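Local coordinates for cellulosome protein dockerin type I (Clostridium thermocellum, PDB 2WZ8), which probably binds carbohydrate through a calcium-containing family 35 carbohydrate-binding module that forms part of a cellulosomal protein, at residues Y11-P16 and N47-N52; V66-A71 and Y101-R106. All coordinates share one frame; numbering follows the deposited sequence.

Contact 1 (Y11-P16 and N47-N52). With CA (calcium ion), chain B.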
loop_
_atom_site.group_PDB
_atom_site.type_symbol
_atom_site.label_atom_id
_atom_site.label_comp_id
_atom_site.label_asym_id
_atom_site.label_seq_id
_atom_site.Cartn_x
_atom_site.Cartn_y
_atom_site.Cartn_z
ATOM N N TYR A 11 -6.081 4.180 -7.545
ATOM C CA TYR A 11 -6.528 2.820 -7.248
ATOM C C TYR A 11 -6.797 2.664 -5.753
ATOM O O TYR A 11 -5.910 2.824 -4.906
ATOM C CB TYR A 11 -5.479 1.786 -7.672
ATOM C CG TYR A 11 -5.044 1.949 -9.114
ATOM C CD1 TYR A 11 -5.713 1.295 -10.130
ATOM C CD2 TYR A 11 -4.016 2.812 -9.460
ATOM C CE1 TYR A 11 -5.336 1.460 -11.473
ATOM C CE2 TYR A 11 -3.645 2.993 -10.804
ATOM C CZ TYR A 11 -4.294 2.296 -11.789
ATOM O OH TYR A 11 -3.926 2.491 -13.114
ATOM N N GLU A 12 -8.041 2.315 -5.455
ATOM C CA GLU A 12 -8.420 2.035 -4.071
ATOM C C GLU A 12 -7.809 0.722 -3.635
ATOM O O GLU A 12 -7.795 -0.252 -4.393
ATOM C CB GLU A 12 -9.933 1.980 -3.919
ATOM C CG GLU A 12 -10.597 3.314 -4.143
ATOM C CD GLU A 12 -10.378 4.375 -3.040
ATOM O OE1 GLU A 12 -9.817 4.055 -1.960
ATOM O OE2 GLU A 12 -10.794 5.556 -3.292
ATOM N N ALA A 13 -7.341 0.658 -2.394
ATOM C CA ALA A 13 -6.777 -0.586 -1.880
ATOM C C ALA A 13 -7.819 -1.736 -1.935
ATOM O O ALA A 13 -7.521 -2.889 -2.221
ATOM C CB ALA A 13 -6.289 -0.367 -0.461
ATOM N N GLU A 14 -9.060 -1.380 -1.631
ATOM C CA GLU A 14 -10.189 -2.315 -1.563
ATOM C C GLU A 14 -10.804 -2.659 -2.916
ATOM O O GLU A 14 -11.763 -3.412 -2.996
ATOM C CB GLU A 14 -11.296 -1.753 -0.673
ATOM C CG GLU A 14 -11.951 -0.454 -1.205
ATOM C CD GLU A 14 -11.288 0.851 -0.767
ATOM O OE1 GLU A 14 -10.080 0.842 -0.384
ATOM O OE2 GLU A 14 -11.957 1.900 -0.803
ATOM N N ASP A 15 -10.261 -2.079 -3.978
ATOM C CA ASP A 15 -10.762 -2.361 -5.338
ATOM C C ASP A 15 -10.900 -3.875 -5.507
ATOM O O ASP A 15 -9.977 -4.621 -5.187
ATOM C CB ASP A 15 -9.771 -1.812 -6.365
ATOM C CG ASP A 15 -10.240 -1.902 -7.807
ATOM O OD1 ASP A 15 -10.913 -2.846 -8.191
ATOM O OD2 ASP A 15 -9.840 -1.025 -8.574
ATOM N N PRO A 16 -12.042 -4.350 -6.028
ATOM C CA PRO A 16 -12.225 -5.813 -6.088
ATOM C C PRO A 16 -11.349 -6.512 -7.124
ATOM O O PRO A 16 -11.240 -7.739 -7.142
ATOM C CB PRO A 16 -13.721 -5.950 -6.381
ATOM C CG PRO A 16 -14.053 -4.740 -7.088
ATOM C CD PRO A 16 -13.291 -3.655 -6.382
ATOM N N ASN A 47 0.436 -12.527 3.920
ATOM C CA ASN A 47 -0.660 -11.592 4.276
ATOM C C ASN A 47 -0.464 -10.265 3.567
ATOM O O ASN A 47 -0.041 -9.273 4.162
ATOM C CB ASN A 47 -0.694 -11.376 5.778
ATOM C CG ASN A 47 -0.666 -12.668 6.560
ATOM O OD1 ASN A 47 0.192 -12.855 7.417
ATOM N ND2 ASN A 47 -1.556 -13.553 6.246
ATOM N N TYR A 48 -0.704 -10.300 2.269
ATOM C CA TYR A 48 -0.293 -9.194 1.361
ATOM C C TYR A 48 -1.490 -8.524 0.679
ATOM O O TYR A 48 -2.584 -9.072 0.619
ATOM C CB TYR A 48 0.699 -9.710 0.312
ATOM C CG TYR A 48 0.146 -10.679 -0.676
ATOM C CD1 TYR A 48 -0.594 -10.249 -1.766
ATOM C CD2 TYR A 48 0.307 -12.043 -0.508
ATOM C CE1 TYR A 48 -1.099 -11.129 -2.688
ATOM C CE2 TYR A 48 -0.226 -12.933 -1.427
ATOM C CZ TYR A 48 -0.922 -12.482 -2.510
ATOM O OH TYR A 48 -1.442 -13.384 -3.441
ATOM N N LEU A 49 -1.229 -7.329 0.155
ATOM C CA LEU A 49 -2.138 -6.601 -0.711
ATOM C C LEU A 49 -1.435 -6.400 -2.038
ATOM O O LEU A 49 -0.362 -5.805 -2.076
ATOM C CB LEU A 49 -2.449 -5.218 -0.115
ATOM C CG LEU A 49 -3.166 -4.175 -0.971
ATOM C CD1 LEU A 49 -4.495 -4.685 -1.549
ATOM C CD2 LEU A 49 -3.309 -2.818 -0.236
ATOM N N GLN A 50 -2.029 -6.898 -3.094
ATOM C CA GLN A 50 -1.523 -6.648 -4.432
ATOM C C GLN A 50 -2.489 -5.910 -5.299
ATOM O O GLN A 50 -3.581 -6.367 -5.557
ATOM C CB GLN A 50 -1.113 -7.958 -5.102
ATOM C CG GLN A 50 -0.539 -7.779 -6.491
ATOM C CD GLN A 50 0.070 -9.040 -7.010
ATOM O OE1 GLN A 50 1.051 -9.542 -6.428
ATOM N NE2 GLN A 50 -0.492 -9.581 -8.091
ATOM N N PHE A 51 -2.011 -4.773 -5.807
ATOM C CA PHE A 51 -2.700 -3.990 -6.824
ATOM C C PHE A 51 -2.366 -4.618 -8.146
ATOM O O PHE A 51 -1.207 -4.759 -8.519
ATOM C CB PHE A 51 -2.220 -2.522 -6.838
ATOM C CG PHE A 51 -2.626 -1.733 -5.622
ATOM C CD1 PHE A 51 -3.782 -0.927 -5.662
ATOM C CD2 PHE A 51 -1.913 -1.805 -4.454
ATOM C CE1 PHE A 51 -4.172 -0.177 -4.575
ATOM C CE2 PHE A 51 -2.293 -1.086 -3.356
ATOM C CZ PHE A 51 -3.451 -0.243 -3.409
ATOM N N ASN A 52 -3.418 -5.001 -8.821
ATOM C CA ASN A 52 -3.349 -5.559 -10.106
ATOM C C ASN A 52 -3.735 -4.441 -11.106
ATOM O O ASN A 52 -4.642 -3.607 -10.895
ATOM C CB ASN A 52 -4.279 -6.784 -10.248
ATOM C CG ASN A 52 -3.917 -7.899 -9.309
ATOM O OD1 ASN A 52 -2.729 -8.283 -9.227
ATOM N ND2 ASN A 52 -4.936 -8.472 -8.598
HETATM CA CA CA B . -10.018 3.247 0.172
#
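Glu12, whose backbone meets the ring of Phe51, holds calcium through its OE1 at 2.3 Å. Glu12 and Glu14, whose CB atoms point away from 47-52, both bind the ion, Glu14 through both carboxylate oxygens; backbone oxygens of Ser33, Gln36 and Asp142 add to the site. The carbonyl oxygen of Glu12 accepts the backbone N of Asp15 at 3.1 Å, closing a type I beta turn, and lies 3.6 Å from Phe51 CE1. CE1 also lies 3.5 Å from Tyr11 O, both oxygens approaching the ring obliquely. The Phe51 ring runs on past the chain, with CD1 against Tyr11 CB and CZ 3.7 Å from Ala13 CA. CG of Phe51 stands anti to its carbonyl carbon (chi1 -69°), which starts the ring toward the turn. Leu49 meets Ala13 with both methyl branches: CD1 touches Ala13 O, which also accepts from Asn18 ND2, while CD2 lies 3.9 Å from Ala13 CB. No hydrogen bond joins the two segments. In this beta-sandwich Phe51 and Leu49 reach from strand 49-56, between strands 19-20 and 123-130, across to the strand and turn that carry two of the calcium ligands, which lie beside strand 140-147, whose Ile141 and Ile144 touch Leu49 and Phe51.

Contact 2 (V66-A71 and Y101-R106); sequences VQFANA and YFFNTR
Phe68 stands between Phe102 and Phe103 and makes a T-shaped contact with each. Phe102 turns an edge toward it, placing CD1 3.5 Å above the Phe68 plane and over its centre. Phe68 in turn points its own edge at Phe103, with Phe68 CZ over the middle of that ring and 3.6 Å from Phe103 CZ. Both pairs of planes are inclined at 66°. With CB of Phe68 pointing toward 101-106, CG between the backbone N and carbonyl carbon (chi1 71°) comes to 3.8 Å from Phe102 CD1. The ring edge also meets a carbonyl in its plane, Phe68 CE1 lying 3.3 Å from Phe103 O. Val66 CG1 adds an apolar contact to Phe102 CE1, while the Thr105 methyl touches Phe68 CE1.

Past the rings, Asn70 carries the polar half. The backbone N of Asn70 donates to Thr105 OG1 (3.0 Å, 172°), a hydroxyl also bonded to Thr110 O, and Asn70 O accepts Thr105 N at 2.7 Å, with a weak bond from Arg106 N. Asn70 ND2 reaches Phe103 O at 3.1 Å from above the carbonyl plane and binds Val84 O too, whereas Asn70 OD1 accepts from Glu72 N. Asn104 crosses the Asn70 side chain at about a right angle, and a water links its OD1 to Ala71 O. Beside the rings, the loop after strand 98-102 forms an Asx turn, Asn104 OD1 accepting Arg106 N at 2.9 Å. The aromatic cluster, with Phe68 and Phe102 buried between the sheets and Phe103 closing it at the partly exposed margin, is consistent with the beta-sandwich of a carbohydrate-binding module.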
loop_
_atom_site.group_PDB
_atom_site.type_symbol
_atom_site.label_atom_id
_atom_site.label_comp_id
_atom_site.label_asym_id
_atom_site.label_seq_id
_atom_site.Cartn_x
_atom_site.Cartn_y
_atom_site.Cartn_z
ATOM N N VAL A 66 0.959 7.105 -1.723
ATOM C CA VAL A 66 0.276 6.115 -0.895
ATOM C C VAL A 66 -0.458 6.838 0.213
ATOM O O VAL A 66 0.139 7.592 0.987
ATOM C CB VAL A 66 1.281 5.104 -0.289
ATOM C CG1 VAL A 66 0.571 4.036 0.569
ATOM C CG2 VAL A 66 2.135 4.411 -1.376
ATOM N N GLN A 67 -1.757 6.593 0.284
ATOM C CA GLN A 67 -2.590 7.111 1.383
ATOM C C GLN A 67 -2.811 5.997 2.390
ATOM O O GLN A 67 -3.245 4.923 2.038
ATOM C CB GLN A 67 -3.910 7.691 0.889
ATOM C CG GLN A 67 -4.724 8.341 2.008
ATOM C CD GLN A 67 -5.760 9.306 1.526
ATOM O OE1 GLN A 67 -6.982 9.096 1.715
ATOM N NE2 GLN A 67 -5.304 10.372 0.912
ATOM N N PHE A 68 -2.482 6.287 3.635
ATOM C CA PHE A 68 -2.330 5.246 4.664
ATOM C C PHE A 68 -2.649 5.776 6.056
ATOM O O PHE A 68 -2.637 6.998 6.281
ATOM C CB PHE A 68 -0.894 4.674 4.618
ATOM C CG PHE A 68 0.147 5.634 5.130
ATOM C CD1 PHE A 68 0.538 5.611 6.458
ATOM C CD2 PHE A 68 0.659 6.618 4.296
ATOM C CE1 PHE A 68 1.429 6.519 6.960
ATOM C CE2 PHE A 68 1.536 7.559 4.800
ATOM C CZ PHE A 68 1.932 7.499 6.129
ATOM N N ALA A 69 -2.863 4.835 6.987
ATOM C CA ALA A 69 -2.972 5.141 8.415
ATOM C C ALA A 69 -1.995 4.278 9.189
ATOM O O ALA A 69 -1.787 3.131 8.860
ATOM C CB ALA A 69 -4.396 4.984 8.919
ATOM N N ASN A 70 -1.423 4.862 10.231
ATOM C CA ASN A 70 -0.497 4.157 11.114
ATOM C C ASN A 70 -0.484 4.812 12.484
ATOM O O ASN A 70 0.078 5.885 12.626
ATOM C CB ASN A 70 0.940 4.158 10.560
ATOM C CG ASN A 70 1.962 3.708 11.614
ATOM O OD1 ASN A 70 1.603 2.978 12.547
ATOM N ND2 ASN A 70 3.202 4.160 11.487
ATOM N N ALA A 71 -1.080 4.156 13.492
ATOM C CA ALA A 71 -1.105 4.689 14.869
ATOM C C ALA A 71 -0.426 3.774 15.861
ATOM O O ALA A 71 -0.740 3.805 17.050
ATOM C CB ALA A 71 -2.545 5.016 15.319
ATOM N N TYR A 101 9.674 3.093 5.292
ATOM C CA TYR A 101 9.212 3.361 6.648
ATOM C C TYR A 101 8.191 4.467 6.606
ATOM O O TYR A 101 8.466 5.583 6.170
ATOM C CB TYR A 101 10.365 3.737 7.589
ATOM C CG TYR A 101 11.234 2.575 7.970
ATOM C CD1 TYR A 101 10.927 1.810 9.097
ATOM C CD2 TYR A 101 12.353 2.245 7.238
ATOM C CE1 TYR A 101 11.699 0.758 9.481
ATOM C CE2 TYR A 101 13.169 1.143 7.632
ATOM C CZ TYR A 101 12.805 0.427 8.760
ATOM O OH TYR A 101 13.562 -0.651 9.211
ATOM N N PHE A 102 6.985 4.094 6.993
ATOM C CA PHE A 102 5.819 4.988 7.002
ATOM C C PHE A 102 5.648 5.634 8.361
ATOM O O PHE A 102 5.576 4.951 9.402
ATOM C CB PHE A 102 4.558 4.193 6.669
ATOM C CG PHE A 102 4.430 3.845 5.224
ATOM C CD1 PHE A 102 3.737 4.671 4.373
ATOM C CD2 PHE A 102 4.982 2.674 4.714
ATOM C CE1 PHE A 102 3.621 4.367 3.011
ATOM C CE2 PHE A 102 4.813 2.348 3.379
ATOM C CZ PHE A 102 4.138 3.198 2.534
ATOM N N PHE A 103 5.572 6.961 8.335
ATOM C CA PHE A 103 5.398 7.783 9.534
ATOM C C PHE A 103 4.069 7.488 10.239
ATOM O O PHE A 103 3.188 6.785 9.759
ATOM C CB PHE A 103 5.577 9.290 9.241
ATOM C CG PHE A 103 4.578 9.876 8.254
ATOM C CD1 PHE A 103 3.271 10.152 8.639
ATOM C CD2 PHE A 103 4.947 10.184 6.947
ATOM C CE1 PHE A 103 2.397 10.721 7.745
ATOM C CE2 PHE A 103 4.031 10.727 6.065
ATOM C CZ PHE A 103 2.775 10.999 6.456
ATOM N N ASN A 104 3.981 7.991 11.453
ATOM C CA ASN A 104 2.823 7.765 12.276
ATOM C C ASN A 104 1.777 8.858 12.035
ATOM O O ASN A 104 2.063 10.060 12.123
ATOM C CB ASN A 104 3.259 7.698 13.744
ATOM C CG ASN A 104 2.307 6.924 14.618
ATOM O OD1 ASN A 104 1.283 7.456 15.032
ATOM N ND2 ASN A 104 2.644 5.665 14.928
ATOM N N THR A 105 0.548 8.437 11.765
ATOM C CA THR A 105 -0.581 9.350 11.573
ATOM C C THR A 105 -1.368 9.625 12.871
ATOM O O THR A 105 -2.317 10.411 12.878
ATOM C CB THR A 105 -1.562 8.832 10.520
ATOM O OG1 THR A 105 -2.204 7.651 11.020
ATOM C CG2 THR A 105 -0.872 8.568 9.206
ATOM N N ARG A 106 -0.987 8.911 13.921
ATOM C CA ARG A 106 -1.477 9.107 15.308
ATOM C C ARG A 106 -2.940 8.710 15.575
ATOM O O ARG A 106 -3.439 8.814 16.694
ATOM C CB ARG A 106 -1.254 10.549 15.780
ATOM C CG ARG A 106 0.184 10.951 15.922
ATOM C CD ARG A 106 0.344 12.422 16.431
ATOM N NE ARG A 106 1.738 12.684 16.727
ATOM C CZ ARG A 106 2.328 12.398 17.877
ATOM N NH1 ARG A 106 1.638 11.813 18.842
ATOM N NH2 ARG A 106 3.623 12.658 18.043
HETATM O O HOH W 1 -0.031 6.716 17.501
#

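Contacts 1 and 2 fall on opposite sides of the chain's centre, their centres about 17 Å apart and their nearest atoms about 7 Å apart, so they do not touch. Each joins the same two sheets of the sandwich, and strands 49-56 and 60-69 follow one another in the chain. Strand 140-147 connects them: Ile141 packs against Ala13 and Leu49 of contact 1 and against Val66 and Phe68 of contact 2. The neighbouring Asp142 contributes a backbone oxygen to calcium and bonds through its backbone to Gln67. Contact 1 supplies calcium ligands directly, whereas the Phe68 side chain of contact 2 is about 10 Å from that ion; the Phe103 side chain lies about 6 Å from a bound magnesium.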